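Local coordinates for oxidoreductase (Bordetella pertussis, PDB 3Q2K), which probably oxidises a UDP-linked N-acetylglucosaminuronic acid with NAD as cofactor, a step toward the 2,3-diacetamido-2,3-dideoxy-D-mannuronic acid of the bacterium, at residues 26-37 with 92-100; 171-179 with 249-257. All blocks are in the same frame, centred on the assembly; numbering follows the deposited sequence.

Contact 1. Residues 26-37 with 92-100; sequences ITDRKIRFGLVG and NADALVLAT. With NAI (1,4-dihydronicotinamide adenine dinucleotide), chain U.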
# COMPACT_ATOMS: atom_id res chain seq x y z
N ILE C 26 2.17 2.91 53.52
CA ILE C 26 3.04 2.34 54.54
C ILE C 26 3.70 3.49 55.29
O ILE C 26 4.66 4.12 54.85
CB ILE C 26 4.06 1.35 53.95
CG1 ILE C 26 3.35 0.13 53.36
CG2 ILE C 26 5.03 0.87 55.02
CD1 ILE C 26 4.20 -0.75 52.46
N THR C 27 3.10 3.75 56.44
CA THR C 27 3.39 4.95 57.20
C THR C 27 4.04 4.66 58.55
O THR C 27 4.80 5.51 59.03
CB THR C 27 2.11 5.81 57.29
OG1 THR C 27 2.47 7.18 57.48
CG2 THR C 27 1.18 5.37 58.41
N ASP C 28 3.84 3.50 59.16
CA ASP C 28 4.39 3.26 60.50
C ASP C 28 5.51 2.24 60.73
O ASP C 28 5.53 1.64 61.81
CB ASP C 28 3.26 2.97 61.50
CG ASP C 28 2.21 4.06 61.53
OD1 ASP C 28 2.56 5.26 61.60
OD2 ASP C 28 1.02 3.69 61.49
N ARG C 29 6.44 2.12 59.79
CA ARG C 29 7.52 1.13 59.83
C ARG C 29 8.22 1.23 58.48
O ARG C 29 7.56 1.45 57.47
CB ARG C 29 6.93 -0.28 59.90
CG ARG C 29 6.21 -0.77 58.65
CD ARG C 29 5.38 -1.98 59.02
NE ARG C 29 4.63 -2.63 57.94
CZ ARG C 29 5.13 -2.89 56.73
NH1 ARG C 29 6.33 -2.47 56.35
NH2 ARG C 29 4.42 -3.54 55.83
N LYS C 30 9.53 1.01 58.43
CA LYS C 30 10.24 1.04 57.15
C LYS C 30 9.61 0.16 56.07
O LYS C 30 9.15 -0.95 56.34
CB LYS C 30 11.71 0.68 57.35
CG LYS C 30 12.43 1.66 58.27
CD LYS C 30 13.88 1.28 58.46
CE LYS C 30 14.03 0.23 59.55
NZ LYS C 30 15.46 -0.19 59.61
N ILE C 31 9.62 0.65 54.83
CA ILE C 31 9.17 -0.13 53.68
C ILE C 31 10.06 -1.37 53.54
O ILE C 31 11.28 -1.24 53.51
CB ILE C 31 9.33 0.69 52.38
CG1 ILE C 31 8.38 1.90 52.39
CG2 ILE C 31 8.97 -0.14 51.15
CD1 ILE C 31 6.93 1.48 52.22
N ARG C 32 9.44 -2.53 53.37
CA ARG C 32 10.16 -3.75 53.02
C ARG C 32 10.23 -4.07 51.52
O ARG C 32 9.23 -4.47 50.91
CB ARG C 32 9.53 -4.96 53.71
CG ARG C 32 10.08 -5.31 55.09
CD ARG C 32 9.27 -4.78 56.26
NE ARG C 32 7.99 -5.45 56.45
CZ ARG C 32 7.38 -5.60 57.62
NH1 ARG C 32 7.92 -5.15 58.74
NH2 ARG C 32 6.21 -6.22 57.69
N PHE C 33 11.42 -3.94 50.94
CA PHE C 33 11.69 -4.21 49.53
C PHE C 33 12.30 -5.59 49.29
O PHE C 33 13.13 -6.05 50.06
CB PHE C 33 12.76 -3.27 48.98
CG PHE C 33 12.25 -1.91 48.61
CD1 PHE C 33 11.55 -1.71 47.44
CD2 PHE C 33 12.53 -0.83 49.42
CE1 PHE C 33 11.12 -0.45 47.09
CE2 PHE C 33 12.10 0.44 49.08
CZ PHE C 33 11.39 0.62 47.91
N GLY C 34 11.94 -6.19 48.16
CA GLY C 34 12.58 -7.42 47.72
C GLY C 34 13.20 -7.17 46.36
O GLY C 34 12.60 -6.49 45.53
N LEU C 35 14.40 -7.70 46.16
CA LEU C 35 15.09 -7.57 44.88
C LEU C 35 15.12 -8.90 44.13
O LEU C 35 15.51 -9.93 44.68
CB LEU C 35 16.51 -7.05 45.12
CG LEU C 35 17.38 -6.91 43.86
CD1 LEU C 35 16.77 -5.88 42.94
CD2 LEU C 35 18.80 -6.47 44.22
N VAL C 36 14.67 -8.87 42.88
CA VAL C 36 14.64 -10.05 42.02
C VAL C 36 15.63 -9.85 40.88
O VAL C 36 15.44 -9.00 40.01
CB VAL C 36 13.23 -10.23 41.43
CG1 VAL C 36 13.12 -11.51 40.61
CG2 VAL C 36 12.20 -10.16 42.55
N GLY C 37 16.69 -10.66 40.88
CA GLY C 37 17.81 -10.52 39.95
C GLY C 37 19.02 -9.87 40.58
O GLY C 37 19.01 -8.67 40.88
N ASN C 92 7.86 -11.66 52.90
CA ASN C 92 6.87 -10.63 53.17
C ASN C 92 7.16 -9.23 52.61
O ASN C 92 6.68 -8.24 53.17
CB ASN C 92 6.67 -10.52 54.69
CG ASN C 92 7.79 -9.75 55.37
OD1 ASN C 92 7.55 -8.80 56.11
ND2 ASN C 92 9.03 -10.12 55.08
N ALA C 93 7.96 -9.11 51.55
CA ALA C 93 8.34 -7.78 51.05
C ALA C 93 7.11 -7.01 50.59
O ALA C 93 6.13 -7.62 50.15
CB ALA C 93 9.38 -7.87 49.94
N ASP C 94 7.11 -5.69 50.77
CA ASP C 94 5.93 -4.89 50.43
C ASP C 94 5.89 -4.61 48.94
O ASP C 94 4.82 -4.42 48.35
CB ASP C 94 5.89 -3.52 51.13
CG ASP C 94 5.82 -3.68 52.64
OD1 ASP C 94 4.91 -4.41 53.11
OD2 ASP C 94 6.67 -3.12 53.36
N ALA C 95 7.09 -4.63 48.37
CA ALA C 95 7.34 -4.29 46.97
C ALA C 95 8.51 -5.09 46.42
O ALA C 95 9.56 -5.21 47.03
CB ALA C 95 7.64 -2.80 46.86
N LEU C 96 8.34 -5.64 45.22
CA LEU C 96 9.46 -6.33 44.59
C LEU C 96 10.10 -5.55 43.45
O LEU C 96 9.44 -4.98 42.57
CB LEU C 96 8.97 -7.70 44.13
CG LEU C 96 8.85 -8.43 45.47
CD1 LEU C 96 7.75 -9.46 45.41
CD2 LEU C 96 10.20 -9.08 45.71
N VAL C 97 11.43 -5.53 43.48
CA VAL C 97 12.17 -4.80 42.46
C VAL C 97 12.60 -5.78 41.38
O VAL C 97 13.18 -6.83 41.69
CB VAL C 97 13.42 -4.13 43.05
CG1 VAL C 97 14.26 -3.62 41.89
CG2 VAL C 97 13.02 -2.98 43.98
N LEU C 98 12.31 -5.45 40.13
CA LEU C 98 12.56 -6.41 39.05
C LEU C 98 13.79 -6.00 38.24
O LEU C 98 13.82 -4.97 37.55
CB LEU C 98 11.31 -6.65 38.20
CG LEU C 98 9.99 -6.95 38.92
CD1 LEU C 98 8.77 -7.00 37.98
CD2 LEU C 98 10.14 -8.28 39.64
N ALA C 99 14.85 -6.79 38.41
CA ALA C 99 16.19 -6.39 37.98
C ALA C 99 16.69 -7.51 37.08
O ALA C 99 17.88 -7.73 36.93
CB ALA C 99 17.12 -6.21 39.16
N THR C 100 15.72 -8.23 36.52
CA THR C 100 16.00 -9.35 35.65
C THR C 100 16.10 -8.92 34.18
O THR C 100 15.91 -7.75 33.85
CB THR C 100 14.87 -10.39 35.81
OG1 THR C 100 13.61 -9.69 35.83
CG2 THR C 100 15.08 -11.15 37.12
PA NAI U . 22.14 -9.12 34.27
O1A NAI U . 22.47 -10.31 33.45
O2A NAI U . 23.53 -8.57 34.88
O5B NAI U . 21.44 -9.41 35.69
C5B NAI U . 20.65 -10.59 35.53
C4B NAI U . 20.26 -11.29 36.82
O4B NAI U . 18.92 -11.77 36.73
C3B NAI U . 21.26 -12.46 36.78
O3B NAI U . 21.89 -12.54 38.06
C2B NAI U . 20.31 -13.61 36.36
O2B NAI U . 20.69 -14.88 36.91
C1B NAI U . 19.05 -13.15 37.12
N9A NAI U . 17.92 -13.93 36.64
C8A NAI U . 17.74 -14.47 35.41
N7A NAI U . 16.58 -15.07 35.40
C5A NAI U . 15.95 -14.96 36.59
C6A NAI U . 14.72 -15.38 37.14
N6A NAI U . 13.79 -16.09 36.41
N1A NAI U . 14.47 -15.03 38.40
C2A NAI U . 15.31 -14.30 39.12
N3A NAI U . 16.47 -13.90 38.64
C4A NAI U . 16.81 -14.19 37.39
O3 NAI U . 21.76 -7.87 33.34
PN NAI U . 21.35 -6.51 34.10
O1N NAI U . 22.28 -5.50 33.41
O2N NAI U . 21.59 -6.30 35.61
O5D NAI U . 19.86 -6.17 33.57
C5D NAI U . 19.24 -5.36 34.56
C4D NAI U . 17.77 -5.11 34.20
O4D NAI U . 17.72 -3.71 34.56
C3D NAI U . 17.49 -5.17 32.68
O3D NAI U . 16.14 -4.84 32.35
C2D NAI U . 18.32 -3.95 32.23
O2D NAI U . 17.67 -3.42 31.07
C1D NAI U . 17.95 -2.96 33.36
N1N NAI U . 19.01 -2.00 33.65
C2N NAI U . 18.64 -0.76 33.89
C3N NAI U . 19.63 0.18 34.17
C7N NAI U . 19.24 1.58 34.42
O7N NAI U . 20.06 2.46 34.26
N7N NAI U . 17.97 1.83 34.79
C4N NAI U . 20.97 -0.21 34.17
C5N NAI U . 21.27 -1.53 33.90
C6N NAI U . 20.25 -2.43 33.64

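Contact 2. Residues 171-179 with 249-257; sequences GRIYMVTVN and WRHGAMGSI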
# COMPACT_ATOMS: atom_id res chain seq x y z
N GLY C 171 7.51 28.73 23.38
CA GLY C 171 6.46 28.94 22.38
C GLY C 171 6.22 27.64 21.63
O GLY C 171 6.51 26.54 22.10
N ARG C 172 5.71 27.78 20.41
CA ARG C 172 5.47 26.66 19.50
C ARG C 172 6.79 25.92 19.34
O ARG C 172 7.76 26.54 18.90
CB ARG C 172 5.06 27.26 18.16
CG ARG C 172 4.61 26.29 17.09
CD ARG C 172 3.47 25.48 17.66
NE ARG C 172 3.12 24.42 16.74
CZ ARG C 172 2.54 24.65 15.56
NH1 ARG C 172 2.20 23.64 14.77
NH2 ARG C 172 2.32 25.91 15.20
N ILE C 173 6.87 24.65 19.71
CA ILE C 173 8.03 23.79 19.50
C ILE C 173 8.16 23.31 18.06
O ILE C 173 7.22 22.80 17.45
CB ILE C 173 7.95 22.59 20.44
CG1 ILE C 173 7.88 23.15 21.86
CG2 ILE C 173 9.16 21.67 20.29
CD1 ILE C 173 9.07 22.74 22.65
N TYR C 174 9.33 23.46 17.45
CA TYR C 174 9.42 23.10 16.04
C TYR C 174 10.26 21.88 15.74
O TYR C 174 9.92 21.11 14.84
CB TYR C 174 10.10 24.21 15.25
CG TYR C 174 9.42 25.55 15.36
CD1 TYR C 174 8.05 25.65 15.14
CD2 TYR C 174 10.15 26.70 15.64
CE1 TYR C 174 7.43 26.89 15.22
CE2 TYR C 174 9.54 27.93 15.70
CZ TYR C 174 8.18 28.02 15.48
OH TYR C 174 7.54 29.25 15.58
N MET C 175 11.41 21.74 16.38
CA MET C 175 12.37 20.76 15.90
C MET C 175 13.05 20.11 17.10
O MET C 175 13.38 20.78 18.08
CB MET C 175 13.37 21.40 14.93
CG MET C 175 14.72 20.70 14.77
SD MET C 175 14.51 19.17 13.83
CE MET C 175 13.61 19.74 12.39
N VAL C 176 13.16 18.79 17.08
CA VAL C 176 13.73 18.08 18.21
C VAL C 176 14.69 17.02 17.70
O VAL C 176 14.29 16.21 16.87
CB VAL C 176 12.70 17.36 19.08
CG1 VAL C 176 13.41 16.65 20.21
CG2 VAL C 176 11.72 18.35 19.68
N THR C 177 15.94 17.06 18.16
CA THR C 177 16.83 15.95 17.85
C THR C 177 17.50 15.39 19.09
O THR C 177 17.90 16.12 20.00
CB THR C 177 17.97 16.38 16.92
OG1 THR C 177 17.46 17.37 16.02
CG2 THR C 177 18.44 15.17 16.12
N VAL C 178 17.58 14.06 19.08
CA VAL C 178 18.15 13.26 20.15
C VAL C 178 19.20 12.30 19.59
O VAL C 178 18.93 11.58 18.63
CB VAL C 178 17.06 12.43 20.85
CG1 VAL C 178 17.72 11.50 21.86
CG2 VAL C 178 16.04 13.32 21.55
N ASN C 179 20.39 12.28 20.20
CA ASN C 179 21.49 11.45 19.73
C ASN C 179 21.93 10.51 20.84
O ASN C 179 22.22 10.96 21.95
CB ASN C 179 22.68 12.37 19.42
CG ASN C 179 22.55 13.08 18.08
OD1 ASN C 179 21.72 12.70 17.25
ND2 ASN C 179 23.33 14.13 17.85
N TRP C 249 5.22 15.19 15.93
CA TRP C 249 4.45 15.24 17.17
C TRP C 249 3.06 15.73 16.80
O TRP C 249 2.86 16.26 15.70
CB TRP C 249 5.07 16.23 18.16
CG TRP C 249 6.10 15.62 19.04
CD1 TRP C 249 5.92 15.16 20.32
CD2 TRP C 249 7.49 15.44 18.74
NE1 TRP C 249 7.10 14.67 20.82
CE2 TRP C 249 8.08 14.81 19.86
CE3 TRP C 249 8.28 15.65 17.60
CZ2 TRP C 249 9.42 14.44 19.88
CZ3 TRP C 249 9.62 15.30 17.64
CH2 TRP C 249 10.18 14.72 18.78
N ARG C 250 2.10 15.59 17.71
CA ARG C 250 0.70 15.92 17.39
C ARG C 250 0.58 17.43 17.29
O ARG C 250 -0.18 17.94 16.48
CB ARG C 250 -0.26 15.40 18.48
CG ARG C 250 -0.58 13.93 18.26
CD ARG C 250 -1.80 13.51 19.06
NE ARG C 250 -1.59 12.08 19.24
CZ ARG C 250 -1.84 11.21 18.26
NH1 ARG C 250 -1.65 9.92 18.44
NH2 ARG C 250 -2.35 11.66 17.12
N HIS C 251 1.34 18.15 18.12
CA HIS C 251 1.33 19.60 18.02
C HIS C 251 2.17 20.03 16.82
O HIS C 251 2.28 21.22 16.53
CB HIS C 251 1.78 20.26 19.32
CG HIS C 251 3.16 19.86 19.77
ND1 HIS C 251 4.26 19.92 18.95
CD2 HIS C 251 3.61 19.38 20.95
CE1 HIS C 251 5.32 19.45 19.58
NE2 HIS C 251 4.96 19.16 20.82
N GLY C 252 2.75 19.10 16.07
CA GLY C 252 3.36 19.56 14.82
C GLY C 252 4.88 19.64 14.78
O GLY C 252 5.45 19.69 13.70
N ALA C 253 5.60 19.64 15.90
CA ALA C 253 7.05 19.60 15.74
C ALA C 253 7.49 18.29 15.08
O ALA C 253 6.78 17.28 15.06
CB ALA C 253 7.75 19.81 17.05
N MET C 254 8.67 18.36 14.47
CA MET C 254 9.31 17.19 13.86
C MET C 254 10.67 16.95 14.49
O MET C 254 11.27 17.86 15.07
CB MET C 254 9.52 17.43 12.36
CG MET C 254 8.21 17.26 11.59
SD MET C 254 8.03 18.27 10.10
CE MET C 254 7.85 19.93 10.76
N GLY C 255 11.21 15.75 14.34
CA GLY C 255 12.63 15.61 14.65
C GLY C 255 13.04 14.18 14.38
O GLY C 255 12.37 13.46 13.63
N SER C 256 14.17 13.83 14.98
CA SER C 256 14.72 12.48 14.94
C SER C 256 15.49 12.06 16.18
O SER C 256 15.94 12.86 17.01
CB SER C 256 15.63 12.31 13.73
OG SER C 256 16.75 13.18 13.82
N ILE C 257 15.60 10.74 16.28
CA ILE C 257 16.38 10.08 17.32
C ILE C 257 17.40 9.21 16.61
O ILE C 257 17.05 8.40 15.76
CB ILE C 257 15.52 9.32 18.34
CG1 ILE C 257 16.43 8.66 19.37
CG2 ILE C 257 14.56 8.34 17.64
CD1 ILE C 257 15.78 8.00 20.58
O HOH W 1 4.53 22.60 18.07

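Contact 1. Residues 26-37 with 92-100
N92 begins the run by laying its amide oxygen beside the R32 guanidinium, the two planes turned 50° apart, where strands 31-36 and 95-98 come together as parallel neighbours in the NAD-binding Rossmann fold. The small methyl of A93 fits against the chain at G34, with CB 3.5 Å from G34 N. D94 ties down the turn ahead of the first strand: R29 meets it end-on, NH2 2.9 Å from OD1 and NH1 3.1 Å from OD2, both oxygens approached on their syn sides and lying in the guanidinium plane. R29 reaches this far because its chain is extended from CG to NE. On its anti side OD2 also takes the backbone N-H of R32 (N to OD2 2.8 Å), so OD2 has two donors and the carboxylate three bonds, while CD1 of I26 packs against its carbon. From A95 the backbones pair in parallel register, and A95 O receives the N-H of G34. L96 turns CD2 over G34, 3.5 Å from its CA, a place that the lack of a side chain on G34 leaves open to leucine. On the other face V97, a beta-branched residue at home in a strand, sets CG1 3.5 Å from CD1 of L35 and CG2 near the F33 ring. L98 answers V36 through CD2 and CG2. Beyond the strand, A99 gives its N-H to V36 O, and the segments end at NADH: G37, whose positive phi suits glycine and where a CB would press on A99 O, brings its CA near the adenosine ribose, V36 CG1 touches the adenine, and T100 CG2 lies 3.4 Å from the cofactor's N3A.

Contact 2. Residues 171-179 with 249-257
The carbonyl oxygen of H251 is gripped by one guanidinium and a water where strands 173-181 and 254-260 run parallel at the middle of the mixed sheet of the C-terminal alpha/beta domain. R172 NH1 lies 3.0 Å from H251 O and NE adds a weak bond. The water accepts from R172 NE, 2.7 Å away, and donates to both I173 O and H251 O. Arginine suits the place because its long chain carries several N-H groups, enough to serve both carbonyl and water; with CG anti to the backbone N (chi1 -174°), the bend at chi2 swings the guanidinium toward the type I turn 249-252. G252 follows at a positive phi, easy for glycine, and the turn leads into A253, whose methyl is small enough to sit close to I173 O.

Backbone pairing takes over from there. M254 N bonds to Y174 O from above the carbonyl plane, near the classic bulge that Y174 and M175 form opposite L275; V176 N then meets M254 O in plane at 2.9 Å, and V178 N reaches S256 O. On one face W249 crosses V176 at about a right angle, CH2 3.7 Å from V176 CB, while its indole nitrogen bonds to L216 O of helix 210-220. Farther along, V178 and I257 lie side by side, CG1 to CG1, and pack on Y212 and V213 of that helix. The other face meets a second subunit: S256 OG bonds to N258 and S256 of that neighbour, so a small hydroxyl serves the subunit interface. Within its own chain OG also bonds to N258 ND2, and the methyl CG2 of T177 rests 3.5 Å from S256 OG.

From the N terminus, the chain first lays down strand 31-36, and contact 1 closes when strand 95-98 returns beside it, after strands 56-62 and 79-81 and helices 42-50, 66-76 and 84-90 have been built. The chain completes the parallel sheet with strands 118-121 and 146-148 before entering the C-terminal domain. There strand 173-181 opens contact 2, which closes at strand 254-260 after helix 210-220 and strands 223-231 and 242-249. The two loops follow in series, neither nesting nor crossing. Their centres lie about 39 Å apart, on opposite sides of the chain's centre: contact 1 joins central strands beside the cofactor, contact 2 those of the sheet facing another subunit.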